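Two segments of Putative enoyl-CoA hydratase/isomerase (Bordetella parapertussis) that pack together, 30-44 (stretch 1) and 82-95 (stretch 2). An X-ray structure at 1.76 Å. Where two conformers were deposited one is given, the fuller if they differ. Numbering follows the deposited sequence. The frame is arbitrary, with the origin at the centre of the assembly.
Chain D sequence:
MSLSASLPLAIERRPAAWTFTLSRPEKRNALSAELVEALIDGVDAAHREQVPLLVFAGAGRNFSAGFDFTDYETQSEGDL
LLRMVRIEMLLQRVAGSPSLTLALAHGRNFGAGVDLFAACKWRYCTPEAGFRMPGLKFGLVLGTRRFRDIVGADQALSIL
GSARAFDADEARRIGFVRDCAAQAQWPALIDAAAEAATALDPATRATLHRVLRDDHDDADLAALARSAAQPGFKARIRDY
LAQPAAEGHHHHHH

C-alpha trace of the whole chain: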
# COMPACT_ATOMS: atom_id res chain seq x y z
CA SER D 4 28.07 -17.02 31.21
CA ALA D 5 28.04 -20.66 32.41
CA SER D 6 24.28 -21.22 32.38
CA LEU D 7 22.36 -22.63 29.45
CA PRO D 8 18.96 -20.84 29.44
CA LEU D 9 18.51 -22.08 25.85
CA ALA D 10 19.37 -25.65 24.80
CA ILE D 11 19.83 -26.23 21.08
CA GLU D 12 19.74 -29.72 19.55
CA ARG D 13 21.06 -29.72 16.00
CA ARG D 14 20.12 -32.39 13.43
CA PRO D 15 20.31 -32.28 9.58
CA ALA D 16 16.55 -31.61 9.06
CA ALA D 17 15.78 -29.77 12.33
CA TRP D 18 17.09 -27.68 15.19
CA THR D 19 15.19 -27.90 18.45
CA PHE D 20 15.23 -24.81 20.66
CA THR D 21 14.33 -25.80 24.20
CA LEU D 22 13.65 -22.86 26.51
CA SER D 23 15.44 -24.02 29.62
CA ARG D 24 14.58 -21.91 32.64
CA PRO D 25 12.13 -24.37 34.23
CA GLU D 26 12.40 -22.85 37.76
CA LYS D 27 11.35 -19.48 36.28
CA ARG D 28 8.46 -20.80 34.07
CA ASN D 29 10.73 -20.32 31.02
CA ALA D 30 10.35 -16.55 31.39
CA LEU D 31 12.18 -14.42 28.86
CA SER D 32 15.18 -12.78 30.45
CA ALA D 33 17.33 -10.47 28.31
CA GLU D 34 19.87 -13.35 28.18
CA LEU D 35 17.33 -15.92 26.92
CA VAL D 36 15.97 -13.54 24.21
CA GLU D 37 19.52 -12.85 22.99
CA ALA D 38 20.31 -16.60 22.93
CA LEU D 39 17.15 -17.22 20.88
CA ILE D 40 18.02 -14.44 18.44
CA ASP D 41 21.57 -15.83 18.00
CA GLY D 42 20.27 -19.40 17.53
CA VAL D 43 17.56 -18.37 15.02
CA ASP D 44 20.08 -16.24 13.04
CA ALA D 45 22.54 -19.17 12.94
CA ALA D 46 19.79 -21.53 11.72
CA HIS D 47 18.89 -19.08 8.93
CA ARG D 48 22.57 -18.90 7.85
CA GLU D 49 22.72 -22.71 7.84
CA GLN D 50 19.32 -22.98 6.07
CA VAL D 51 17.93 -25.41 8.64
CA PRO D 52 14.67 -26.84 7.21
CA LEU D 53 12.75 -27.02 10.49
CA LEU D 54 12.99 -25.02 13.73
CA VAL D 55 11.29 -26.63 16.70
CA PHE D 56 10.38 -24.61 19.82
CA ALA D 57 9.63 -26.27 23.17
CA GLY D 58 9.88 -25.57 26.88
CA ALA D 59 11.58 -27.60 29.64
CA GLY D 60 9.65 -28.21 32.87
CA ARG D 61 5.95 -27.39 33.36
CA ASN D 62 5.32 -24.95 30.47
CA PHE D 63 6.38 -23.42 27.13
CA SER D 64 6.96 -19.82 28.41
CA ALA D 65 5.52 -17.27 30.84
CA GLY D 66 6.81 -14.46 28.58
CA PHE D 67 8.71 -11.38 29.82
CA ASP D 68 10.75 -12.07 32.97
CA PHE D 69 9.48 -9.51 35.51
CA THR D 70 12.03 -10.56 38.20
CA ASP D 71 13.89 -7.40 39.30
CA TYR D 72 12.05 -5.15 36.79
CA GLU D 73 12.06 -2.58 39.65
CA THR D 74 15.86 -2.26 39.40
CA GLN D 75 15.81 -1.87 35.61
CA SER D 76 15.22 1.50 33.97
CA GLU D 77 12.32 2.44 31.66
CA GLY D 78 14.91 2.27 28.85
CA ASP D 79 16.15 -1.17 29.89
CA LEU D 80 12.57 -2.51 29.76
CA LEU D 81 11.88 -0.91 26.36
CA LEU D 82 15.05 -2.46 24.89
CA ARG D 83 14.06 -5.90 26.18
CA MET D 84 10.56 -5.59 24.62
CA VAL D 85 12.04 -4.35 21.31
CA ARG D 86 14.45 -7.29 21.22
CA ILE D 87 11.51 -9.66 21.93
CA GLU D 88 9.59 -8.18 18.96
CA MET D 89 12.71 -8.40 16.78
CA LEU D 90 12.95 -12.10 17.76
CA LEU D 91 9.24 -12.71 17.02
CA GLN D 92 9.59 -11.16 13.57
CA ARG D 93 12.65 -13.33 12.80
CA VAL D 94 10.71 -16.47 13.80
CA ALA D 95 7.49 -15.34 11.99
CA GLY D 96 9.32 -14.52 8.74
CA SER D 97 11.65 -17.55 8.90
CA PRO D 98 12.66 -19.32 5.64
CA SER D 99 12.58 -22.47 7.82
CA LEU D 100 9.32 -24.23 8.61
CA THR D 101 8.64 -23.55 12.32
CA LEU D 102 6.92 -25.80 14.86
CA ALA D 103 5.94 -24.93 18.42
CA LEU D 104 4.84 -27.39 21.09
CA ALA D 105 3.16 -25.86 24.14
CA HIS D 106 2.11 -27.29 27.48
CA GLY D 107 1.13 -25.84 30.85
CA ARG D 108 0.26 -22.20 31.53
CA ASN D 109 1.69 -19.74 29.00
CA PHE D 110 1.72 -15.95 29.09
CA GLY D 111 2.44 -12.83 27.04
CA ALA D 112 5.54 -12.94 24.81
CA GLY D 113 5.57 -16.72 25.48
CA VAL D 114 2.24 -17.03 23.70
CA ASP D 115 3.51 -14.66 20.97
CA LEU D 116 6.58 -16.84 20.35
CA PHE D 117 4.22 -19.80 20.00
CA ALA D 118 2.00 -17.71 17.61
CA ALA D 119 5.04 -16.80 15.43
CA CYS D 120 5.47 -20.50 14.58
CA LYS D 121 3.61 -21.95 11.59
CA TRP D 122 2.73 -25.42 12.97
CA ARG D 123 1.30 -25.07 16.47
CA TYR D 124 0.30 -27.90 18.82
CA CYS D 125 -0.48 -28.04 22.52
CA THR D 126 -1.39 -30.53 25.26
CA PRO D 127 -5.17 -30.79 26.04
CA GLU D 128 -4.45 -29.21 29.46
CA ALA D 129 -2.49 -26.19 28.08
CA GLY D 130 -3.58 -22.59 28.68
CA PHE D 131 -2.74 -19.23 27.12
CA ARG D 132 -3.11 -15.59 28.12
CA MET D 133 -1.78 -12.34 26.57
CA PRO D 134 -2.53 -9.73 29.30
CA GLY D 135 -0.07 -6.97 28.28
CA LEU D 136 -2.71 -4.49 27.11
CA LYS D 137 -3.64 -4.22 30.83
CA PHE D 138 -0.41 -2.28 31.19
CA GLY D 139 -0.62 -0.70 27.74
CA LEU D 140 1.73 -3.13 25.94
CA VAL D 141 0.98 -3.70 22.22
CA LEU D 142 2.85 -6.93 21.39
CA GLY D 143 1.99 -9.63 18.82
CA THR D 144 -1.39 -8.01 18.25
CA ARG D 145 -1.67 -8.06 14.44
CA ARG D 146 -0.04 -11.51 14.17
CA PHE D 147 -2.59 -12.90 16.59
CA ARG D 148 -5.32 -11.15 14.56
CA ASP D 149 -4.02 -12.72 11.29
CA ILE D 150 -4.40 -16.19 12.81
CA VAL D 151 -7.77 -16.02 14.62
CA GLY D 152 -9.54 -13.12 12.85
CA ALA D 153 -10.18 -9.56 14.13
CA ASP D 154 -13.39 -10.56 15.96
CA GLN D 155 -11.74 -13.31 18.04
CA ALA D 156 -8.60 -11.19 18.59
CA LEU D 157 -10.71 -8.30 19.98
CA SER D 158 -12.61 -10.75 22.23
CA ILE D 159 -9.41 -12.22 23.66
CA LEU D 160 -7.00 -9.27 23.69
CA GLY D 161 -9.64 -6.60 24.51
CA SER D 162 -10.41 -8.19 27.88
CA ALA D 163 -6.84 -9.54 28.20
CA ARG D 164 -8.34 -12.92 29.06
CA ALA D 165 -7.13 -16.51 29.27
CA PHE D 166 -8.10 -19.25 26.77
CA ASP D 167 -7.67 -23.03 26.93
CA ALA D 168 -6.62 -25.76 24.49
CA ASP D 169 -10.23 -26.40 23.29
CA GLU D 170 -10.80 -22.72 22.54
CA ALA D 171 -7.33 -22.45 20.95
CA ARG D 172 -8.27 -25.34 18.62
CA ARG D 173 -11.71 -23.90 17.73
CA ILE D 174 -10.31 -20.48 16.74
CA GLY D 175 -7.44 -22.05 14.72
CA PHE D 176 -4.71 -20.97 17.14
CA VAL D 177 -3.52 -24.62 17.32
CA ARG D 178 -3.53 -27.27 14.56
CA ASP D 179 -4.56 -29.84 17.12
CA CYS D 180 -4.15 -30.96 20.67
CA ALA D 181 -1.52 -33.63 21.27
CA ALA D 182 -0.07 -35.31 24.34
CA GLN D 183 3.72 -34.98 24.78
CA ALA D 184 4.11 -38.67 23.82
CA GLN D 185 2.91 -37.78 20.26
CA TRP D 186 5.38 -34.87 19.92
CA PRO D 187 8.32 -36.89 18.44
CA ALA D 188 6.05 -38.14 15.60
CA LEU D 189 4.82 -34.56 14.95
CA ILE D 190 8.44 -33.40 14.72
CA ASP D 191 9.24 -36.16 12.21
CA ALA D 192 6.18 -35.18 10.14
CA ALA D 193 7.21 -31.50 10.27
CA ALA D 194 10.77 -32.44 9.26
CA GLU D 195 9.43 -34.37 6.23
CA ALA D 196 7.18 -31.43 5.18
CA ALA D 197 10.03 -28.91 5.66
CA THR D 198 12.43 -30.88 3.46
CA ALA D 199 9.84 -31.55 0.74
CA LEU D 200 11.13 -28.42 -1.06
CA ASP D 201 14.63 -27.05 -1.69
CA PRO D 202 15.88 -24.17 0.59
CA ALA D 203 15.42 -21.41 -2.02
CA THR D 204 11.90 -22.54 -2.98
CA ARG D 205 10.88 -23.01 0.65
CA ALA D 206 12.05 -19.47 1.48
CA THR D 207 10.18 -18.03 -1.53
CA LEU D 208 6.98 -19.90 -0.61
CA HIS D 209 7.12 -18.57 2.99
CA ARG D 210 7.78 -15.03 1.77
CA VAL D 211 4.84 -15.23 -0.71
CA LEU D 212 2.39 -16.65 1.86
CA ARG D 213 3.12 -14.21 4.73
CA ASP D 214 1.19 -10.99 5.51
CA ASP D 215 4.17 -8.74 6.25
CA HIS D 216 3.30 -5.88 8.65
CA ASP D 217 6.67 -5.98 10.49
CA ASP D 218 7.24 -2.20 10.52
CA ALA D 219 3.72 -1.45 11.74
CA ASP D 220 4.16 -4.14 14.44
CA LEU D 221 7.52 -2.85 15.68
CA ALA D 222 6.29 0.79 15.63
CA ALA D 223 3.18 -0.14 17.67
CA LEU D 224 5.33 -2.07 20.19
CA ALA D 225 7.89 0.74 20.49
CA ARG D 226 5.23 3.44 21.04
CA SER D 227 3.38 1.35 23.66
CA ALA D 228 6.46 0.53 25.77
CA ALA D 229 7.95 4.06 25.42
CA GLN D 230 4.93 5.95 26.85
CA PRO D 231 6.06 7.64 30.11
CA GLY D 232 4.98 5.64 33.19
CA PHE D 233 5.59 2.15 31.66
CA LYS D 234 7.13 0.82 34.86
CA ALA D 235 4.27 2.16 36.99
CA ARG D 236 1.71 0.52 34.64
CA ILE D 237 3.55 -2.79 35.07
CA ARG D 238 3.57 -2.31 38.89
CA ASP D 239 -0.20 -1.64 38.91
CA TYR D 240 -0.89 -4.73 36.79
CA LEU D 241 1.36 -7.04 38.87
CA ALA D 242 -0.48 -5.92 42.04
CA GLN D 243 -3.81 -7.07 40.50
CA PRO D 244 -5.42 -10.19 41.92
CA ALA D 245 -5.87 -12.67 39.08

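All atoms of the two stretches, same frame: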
# COMPACT_ATOMS: atom_id res chain seq x y z
N ALA D 30 10.56 -17.98 31.61
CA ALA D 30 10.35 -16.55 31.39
C ALA D 30 11.53 -15.98 30.60
O ALA D 30 12.65 -16.46 30.71
CB ALA D 30 10.16 -15.80 32.70
N LEU D 31 11.23 -14.97 29.80
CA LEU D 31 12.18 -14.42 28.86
C LEU D 31 12.99 -13.33 29.51
O LEU D 31 12.58 -12.17 29.55
CB LEU D 31 11.44 -13.90 27.62
CG LEU D 31 10.65 -14.97 26.84
CD1 LEU D 31 9.94 -14.29 25.66
CD2 LEU D 31 11.55 -16.15 26.37
N SER D 32 14.15 -13.72 30.04
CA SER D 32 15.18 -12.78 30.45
C SER D 32 15.84 -12.16 29.22
O SER D 32 15.74 -12.70 28.11
CB SER D 32 16.24 -13.52 31.27
OG SER D 32 16.86 -14.54 30.51
N ALA D 33 16.56 -11.05 29.41
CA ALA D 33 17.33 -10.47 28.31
C ALA D 33 18.27 -11.53 27.72
O ALA D 33 18.31 -11.71 26.51
CB ALA D 33 18.09 -9.22 28.77
N GLU D 34 18.95 -12.29 28.59
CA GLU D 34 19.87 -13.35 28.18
C GLU D 34 19.21 -14.44 27.31
O GLU D 34 19.77 -14.84 26.28
CB GLU D 34 20.57 -13.96 29.42
CG GLU D 34 21.80 -14.78 29.07
CD GLU D 34 22.23 -15.78 30.16
OE1 GLU D 34 21.48 -16.01 31.13
OE2 GLU D 34 23.33 -16.36 30.01
N LEU D 35 18.04 -14.92 27.72
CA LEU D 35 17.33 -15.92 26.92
C LEU D 35 16.90 -15.39 25.54
O LEU D 35 17.10 -16.08 24.53
CB LEU D 35 16.13 -16.50 27.70
CG LEU D 35 15.27 -17.56 26.98
CD1 LEU D 35 16.11 -18.68 26.31
CD2 LEU D 35 14.32 -18.15 28.01
N VAL D 36 16.36 -14.17 25.49
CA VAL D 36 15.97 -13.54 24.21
C VAL D 36 17.18 -13.45 23.29
O VAL D 36 17.12 -13.87 22.13
CB VAL D 36 15.28 -12.18 24.43
CG1 VAL D 36 15.00 -11.41 23.08
CG2 VAL D 36 13.99 -12.38 25.21
N GLU D 37 18.31 -12.96 23.82
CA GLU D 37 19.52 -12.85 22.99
C GLU D 37 20.04 -14.21 22.47
O GLU D 37 20.50 -14.30 21.34
CB GLU D 37 20.64 -12.07 23.69
CG GLU D 37 20.34 -10.58 23.91
CD GLU D 37 19.89 -9.82 22.66
OE1 GLU D 37 20.54 -9.91 21.60
OE2 GLU D 37 18.88 -9.08 22.77
N ALA D 38 19.96 -15.24 23.31
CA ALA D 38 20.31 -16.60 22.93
C ALA D 38 19.41 -17.14 21.81
O ALA D 38 19.89 -17.83 20.90
CB ALA D 38 20.23 -17.51 24.15
N LEU D 39 18.11 -16.84 21.90
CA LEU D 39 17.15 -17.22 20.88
C LEU D 39 17.43 -16.51 19.56
O LEU D 39 17.43 -17.13 18.52
CB LEU D 39 15.73 -16.93 21.35
CG LEU D 39 15.18 -18.03 22.28
CD1 LEU D 39 14.07 -17.46 23.19
CD2 LEU D 39 14.70 -19.25 21.51
N ILE D 40 17.70 -15.21 19.62
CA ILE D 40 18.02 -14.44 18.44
C ILE D 40 19.28 -14.99 17.74
O ILE D 40 19.26 -15.18 16.52
CB ILE D 40 18.17 -12.93 18.79
CG1 ILE D 40 16.78 -12.32 19.05
CG2 ILE D 40 18.84 -12.19 17.66
CD1 ILE D 40 16.78 -10.92 19.63
N ASP D 41 20.34 -15.23 18.52
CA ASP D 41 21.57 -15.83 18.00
C ASP D 41 21.33 -17.19 17.34
O ASP D 41 21.81 -17.43 16.22
CB ASP D 41 22.62 -15.92 19.12
CG ASP D 41 23.19 -14.56 19.51
OD1 ASP D 41 22.93 -13.56 18.79
OD2 ASP D 41 23.90 -14.47 20.53
N GLY D 42 20.58 -18.07 18.03
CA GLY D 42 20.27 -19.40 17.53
C GLY D 42 19.45 -19.38 16.24
O GLY D 42 19.76 -20.11 15.29
N VAL D 43 18.40 -18.56 16.22
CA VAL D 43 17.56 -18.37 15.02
C VAL D 43 18.38 -17.82 13.83
O VAL D 43 18.27 -18.33 12.72
CB VAL D 43 16.28 -17.53 15.33
CG1 VAL D 43 15.56 -17.17 14.07
CG2 VAL D 43 15.34 -18.34 16.27
N ASP D 44 19.20 -16.80 14.09
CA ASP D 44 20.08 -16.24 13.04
C ASP D 44 21.05 -17.28 12.48
O ASP D 44 21.26 -17.33 11.27
CB ASP D 44 20.87 -15.03 13.56
CG ASP D 44 20.00 -13.79 13.77
OD1 ASP D 44 18.80 -13.81 13.43
OD2 ASP D 44 20.53 -12.79 14.29
N LEU D 82 14.09 -1.69 25.68
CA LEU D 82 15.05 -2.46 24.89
C LEU D 82 14.70 -3.96 24.90
O LEU D 82 14.67 -4.60 23.85
CB LEU D 82 16.49 -2.22 25.34
CG LEU D 82 17.57 -3.02 24.58
CD1 LEU D 82 17.45 -2.81 23.07
CD2 LEU D 82 18.98 -2.64 25.04
N ARG D 83 14.40 -4.49 26.08
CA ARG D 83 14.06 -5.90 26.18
C ARG D 83 12.78 -6.27 25.38
O ARG D 83 12.71 -7.31 24.74
CB ARG D 83 13.97 -6.34 27.65
CG ARG D 83 15.33 -6.42 28.36
CD ARG D 83 15.16 -6.70 29.85
NE ARG D 83 14.42 -7.96 30.07
CZ ARG D 83 13.86 -8.31 31.22
NH1 ARG D 83 13.94 -7.50 32.26
NH2 ARG D 83 13.21 -9.47 31.31
N MET D 84 11.78 -5.39 25.42
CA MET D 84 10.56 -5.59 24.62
C MET D 84 10.82 -5.48 23.11
O MET D 84 10.30 -6.27 22.33
CB MET D 84 9.47 -4.62 25.09
CG MET D 84 8.78 -5.04 26.40
SD MET D 84 7.96 -6.65 26.40
CE MET D 84 7.16 -6.45 28.00
N VAL D 85 11.64 -4.50 22.71
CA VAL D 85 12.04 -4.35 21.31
C VAL D 85 12.77 -5.58 20.80
O VAL D 85 12.45 -6.08 19.72
CB VAL D 85 12.85 -3.03 21.10
CG1 VAL D 85 13.53 -3.03 19.73
CG2 VAL D 85 11.90 -1.83 21.24
N ARG D 86 13.72 -6.09 21.59
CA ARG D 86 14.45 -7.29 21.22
C ARG D 86 13.52 -8.52 21.13
O ARG D 86 13.69 -9.35 20.24
CB ARG D 86 15.66 -7.52 22.15
CG ARG D 86 16.75 -6.39 22.08
CD ARG D 86 17.40 -6.26 20.70
NE ARG D 86 18.36 -7.35 20.46
CZ ARG D 86 18.89 -7.65 19.28
NH1 ARG D 86 18.53 -6.96 18.20
NH2 ARG D 86 19.77 -8.64 19.17
N ILE D 87 12.55 -8.63 22.04
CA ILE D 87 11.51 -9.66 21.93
C ILE D 87 10.77 -9.53 20.59
O ILE D 87 10.66 -10.51 19.85
CB ILE D 87 10.54 -9.65 23.15
CG1 ILE D 87 11.26 -10.21 24.39
CG2 ILE D 87 9.29 -10.48 22.87
CD1 ILE D 87 10.54 -9.95 25.72
N GLU D 88 10.29 -8.34 20.24
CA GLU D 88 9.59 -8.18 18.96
C GLU D 88 10.49 -8.47 17.75
O GLU D 88 10.04 -9.06 16.78
CB GLU D 88 8.94 -6.79 18.83
CG GLU D 88 8.15 -6.51 17.51
CD GLU D 88 6.97 -7.47 17.23
OE1 GLU D 88 6.62 -8.32 18.09
OE2 GLU D 88 6.38 -7.39 16.14
N MET D 89 11.77 -8.09 17.84
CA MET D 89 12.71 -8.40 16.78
C MET D 89 12.86 -9.94 16.62
O MET D 89 12.84 -10.47 15.50
CB MET D 89 14.04 -7.67 16.97
CG MET D 89 13.94 -6.12 16.72
SD MET D 89 15.45 -5.16 17.10
CE MET D 89 16.41 -5.54 15.66
N LEU D 90 12.93 -10.64 17.75
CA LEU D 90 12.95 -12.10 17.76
C LEU D 90 11.68 -12.69 17.13
O LEU D 90 11.78 -13.58 16.26
CB LEU D 90 13.12 -12.63 19.19
CG LEU D 90 12.94 -14.15 19.33
CD1 LEU D 90 14.01 -14.97 18.54
CD2 LEU D 90 12.87 -14.57 20.81
N LEU D 91 10.52 -12.19 17.53
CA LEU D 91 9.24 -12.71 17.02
C LEU D 91 9.14 -12.55 15.50
O LEU D 91 8.67 -13.43 14.78
CB LEU D 91 8.07 -12.03 17.75
CG LEU D 91 8.03 -12.24 19.26
CD1 LEU D 91 6.93 -11.40 19.90
CD2 LEU D 91 7.87 -13.72 19.58
N GLN D 92 9.62 -11.41 15.00
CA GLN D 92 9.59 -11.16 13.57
C GLN D 92 10.54 -12.09 12.80
O GLN D 92 10.21 -12.54 11.70
CB GLN D 92 9.87 -9.67 13.31
CG GLN D 92 8.69 -8.79 13.79
CD GLN D 92 8.84 -7.33 13.42
OE1 GLN D 92 9.75 -6.95 12.67
NE2 GLN D 92 7.94 -6.50 13.94
N ARG D 93 11.70 -12.39 13.39
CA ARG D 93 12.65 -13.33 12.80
C ARG D 93 12.05 -14.73 12.71
O ARG D 93 12.17 -15.39 11.69
CB ARG D 93 13.93 -13.38 13.62
CG ARG D 93 14.94 -12.32 13.25
CD ARG D 93 15.73 -11.96 14.48
NE ARG D 93 17.14 -11.71 14.24
CZ ARG D 93 17.68 -10.51 14.11
NH1 ARG D 93 18.98 -10.39 13.93
NH2 ARG D 93 16.92 -9.42 14.16
N VAL D 94 11.38 -15.16 13.78
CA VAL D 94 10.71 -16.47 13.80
C VAL D 94 9.52 -16.49 12.81
O VAL D 94 9.42 -17.41 11.97
CB VAL D 94 10.28 -16.86 15.23
CG1 VAL D 94 9.54 -18.23 15.23
CG2 VAL D 94 11.51 -16.89 16.16
N ALA D 95 8.68 -15.45 12.87
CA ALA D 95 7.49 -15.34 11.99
C ALA D 95 7.82 -15.36 10.51
O ALA D 95 7.13 -16.02 9.72
CB ALA D 95 6.66 -14.12 12.33
O HOH W 1 13.68 -9.81 28.07

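Two bidentate salt bridges fasten the helices to each other. In the first, the carboxylate of Glu37 lies at the edge of the Arg86 guanidinium, near its plane, so that two N-H groups meet two oxygens: Arg86 NH2 donates to Glu37 OE1 at 2.8 Å and Arg86 NE to Glu37 OE2 at 2.9 Å, both nearly linear. The CA-to-CB bond of Glu37 points sideways, and its m, m rotamer brings the carboxylate nearer to stretch 2. Arg86 starts toward stretch 1 and is folded through three successive m torsions. The second bridge, seven residues further along each helix, repeats the pattern. Arg93 NE donates to Asp44 OD1 at 2.8 Å and Arg93 NH1 to Asp44 OD2 at 2.9 Å. Asp44, also sideways at CB, has a shorter side chain, and Arg93 reaches it with chi2 and chi3 between the usual wells.

Ile40 lies between these two bridges in sequence and packs against both arginines. Its CD1 covers one face of the Arg86 guanidinium, 3.8 Å from Arg86 NH2, while its CG2 covers one face of the Arg93 group, 3.8 Å from Arg93 NE. The arrangement suits a planar cation, whose edge offers hydrogen-bond donors and whose face accepts apolar contact.

A third arginine secures the start of stretch 1. Arg83 NH2 donates to Leu31 O over 3.3 Å, a longer bond with an angle of 150°. Water 1 reinforces it, accepting from Arg83 NE at 2.8 Å and donating to Leu31 O at 3.0 Å. The neighbouring Ser32 caps the helix: its CB points away from stretch 2, and its OG, in the p rotamer, accepts from Leu35 N at 3.1 Å. Next to it, the small side chain of Ala33 rests on the aliphatic part of Arg83, with Ala33 CB 4.0 Å from Arg83 CG.

Beneath the polar contacts runs an apolar seam. The helix axes approach to 9.7 Å and run in the same general direction, 28° apart, which lets successive turns pair Val36 with Ile87, Ile40 with Leu90 and Val43 with Val94. Leu90 is central to the seam and has the largest area covered by the opposite stretch. Its CB lies 3.7 Å from Ile40 CG1, its CD2 3.7 Å from Leu39 CB, and its CD1 4.3 Å from Val43 CG2. Val36, pointing toward stretch 2, places CG2 3.6 Å from Ile87 CG1 and CG1 3.7 Å from the backbone Arg86 O; its branched side chain thus meets two neighbouring residues at once. At one end of the seam Leu31 CD1 reaches Ile87 CD1 at 4.4 Å, and at the other Val43 CG2 meets Val94 CG2 at 4.1 Å. These aliphatic residues are all buried in the assembly, as befits side chains with no polar groups to satisfy. Altogether the two stretches bury 735 Å², counting both sides.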